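Local coordinates for protein putative exotoxin (superantigen) (PDB 1TY0) that is a streptococcal superantigen, a zinc-binding exotoxin that can use one common surface both to bind T-cell receptors and to dimerize, at residues Ser54-Ser58 and Tyr59-Lys63. Sequence-based numbering, arbitrary orientation.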
loop_
_atom_site.group_PDB
_atom_site.type_symbol
_atom_site.label_atom_id
_atom_site.label_comp_id
_atom_site.label_asym_id
_atom_site.label_seq_id
_atom_site.Cartn_x
_atom_site.Cartn_y
_atom_site.Cartn_z
ATOM N N SER A 54 -11.012 12.002 4.281
ATOM C CA SER A 54 -10.258 11.911 5.522
ATOM C C SER A 54 -11.229 12.078 6.681
ATOM O O SER A 54 -11.821 13.138 6.850
ATOM C CB SER A 54 -9.196 13.009 5.595
ATOM O OG SER A 54 -8.568 12.981 6.867
ATOM N N GLU A 55 -11.387 11.029 7.476
ATOM C CA GLU A 55 -12.290 11.074 8.620
ATOM C C GLU A 55 -11.502 11.458 9.867
ATOM O O GLU A 55 -10.436 10.899 10.133
ATOM C CB GLU A 55 -12.949 9.711 8.806
ATOM C CG GLU A 55 -13.995 9.669 9.905
ATOM C CD GLU A 55 -14.598 8.289 10.061
ATOM O OE1 GLU A 55 -15.205 7.792 9.086
ATOM O OE2 GLU A 55 -14.459 7.699 11.157
ATOM N N VAL A 56 -12.026 12.412 10.630
ATOM C CA VAL A 56 -11.336 12.868 11.829
ATOM C C VAL A 56 -12.238 13.030 13.046
ATOM O O VAL A 56 -13.456 12.846 12.975
ATOM C CB VAL A 56 -10.621 14.218 11.578
ATOM C CG1 VAL A 56 -9.483 14.033 10.572
ATOM C CG2 VAL A 56 -11.615 15.251 11.052
ATOM N N GLU A 57 -11.610 13.364 14.168
ATOM C CA GLU A 57 -12.324 13.586 15.414
ATOM C C GLU A 57 -13.018 14.941 15.352
ATOM O O GLU A 57 -12.780 15.728 14.436
ATOM C CB GLU A 57 -11.344 13.530 16.594
ATOM C CG GLU A 57 -11.018 12.111 17.039
ATOM C CD GLU A 57 -9.883 12.042 18.053
ATOM O OE1 GLU A 57 -9.692 13.012 18.817
ATOM O OE2 GLU A 57 -9.189 11.002 18.091
ATOM N N SER A 58 -13.882 15.208 16.325
ATOM C CA SER A 58 -14.620 16.461 16.363
ATOM C C SER A 58 -13.712 17.692 16.414
ATOM O O SER A 58 -12.584 17.631 16.905
ATOM C CB SER A 58 -15.549 16.477 17.581
ATOM O OG SER A 58 -16.341 15.303 17.640
ATOM N N TYR A 59 -14.223 18.800 15.885
ATOM C CA TYR A 59 -13.530 20.086 15.881
ATOM C C TYR A 59 -12.148 20.142 15.234
ATOM O O TYR A 59 -11.239 20.816 15.725
ATOM C CB TYR A 59 -13.475 20.615 17.313
ATOM C CG TYR A 59 -14.862 20.782 17.891
ATOM C CD1 TYR A 59 -15.730 21.751 17.389
ATOM C CD2 TYR A 59 -15.332 19.927 18.887
ATOM C CE1 TYR A 59 -17.037 21.864 17.861
ATOM C CE2 TYR A 59 -16.639 20.030 19.367
ATOM C CZ TYR A 59 -17.484 21.000 18.850
ATOM O OH TYR A 59 -18.776 21.109 19.320
ATOM N N ILE A 60 -12.007 19.437 14.117
ATOM C CA ILE A 60 -10.761 19.428 13.363
ATOM C C ILE A 60 -11.049 20.108 12.031
ATOM O O ILE A 60 -10.314 20.996 11.604
ATOM C CB ILE A 60 -10.260 17.984 13.109
ATOM C CG1 ILE A 60 -9.819 17.342 14.429
ATOM C CG2 ILE A 60 -9.116 17.994 12.093
ATOM C CD1 ILE A 60 -8.681 18.049 15.108
ATOM N N THR A 61 -12.136 19.706 11.376
ATOM C CA THR A 61 -12.476 20.317 10.098
ATOM C C THR A 61 -12.807 21.798 10.274
ATOM O O THR A 61 -12.719 22.575 9.328
ATOM C CB THR A 61 -13.676 19.609 9.411
ATOM O OG1 THR A 61 -14.810 19.616 10.285
ATOM C CG2 THR A 61 -13.315 18.174 9.046
ATOM N N THR A 62 -13.190 22.187 11.485
ATOM C CA THR A 62 -13.519 23.582 11.756
ATOM C C THR A 62 -12.275 24.461 11.660
ATOM O O THR A 62 -12.377 25.682 11.522
ATOM C CB THR A 62 -14.153 23.744 13.155
ATOM O OG1 THR A 62 -13.284 23.184 14.148
ATOM C CG2 THR A 62 -15.494 23.027 13.213
ATOM N N LYS A 63 -11.103 23.834 11.725
ATOM C CA LYS A 63 -9.831 24.551 11.635
ATOM C C LYS A 63 -9.493 24.872 10.181
ATOM O O LYS A 63 -8.579 25.649 9.905
ATOM C CB LYS A 63 -8.698 23.706 12.226
ATOM C CG LYS A 63 -8.863 23.331 13.690
ATOM C CD LYS A 63 -7.700 22.457 14.137
ATOM C CE LYS A 63 -7.869 21.966 15.562
ATOM N NZ LYS A 63 -6.733 21.083 15.964
HETATM O O HOH W 1 -13.726 17.688 12.618
#
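Between V56 and I60 the chain reverses direction: leaving the strand that ends at E55, it stays extended through S58, turns at Y59, whose phi and psi are both positive (57° and 40°), and enters the short 3-10 segment 61-63. The reversal brings two buried aliphatic side chains together. V56 meets I60 obliquely through one branch, its CG2 lying 3.7 Å from I60 CB and 3.9 Å from I60 CG2. V56 chi1 of -66° turns CG1 anti to the carbonyl carbon and leaves CG2 between the backbone N and the carbonyl carbon, from where it also touches T61 CG2 (3.9 Å). I60 sends its other branch back along the chain, CG1 resting 3.4 Å from E57 O. Both V56 and I60 also pack on F38, so the turn is fastened to the neighbouring strand 37-41 of the OB-fold domain. The polar link between the two limbs is a water, which donates to E57 O (2.8 Å) and accepts from T61 N (2.9 Å). On the outer side, the Y59 ring lies obliquely beside S58, with CD2 3.7 Å from S58 CB. The hydroxyls of S58 and T61 hydrogen-bond outside the loop, S58 OG with H36 NE2 and T61 OG1 with T34 O. Here, then, is a loop closed by apolar contact within and by one water bridging a peptide carbonyl and a peptide N-H while the valine and isoleucine stay packed.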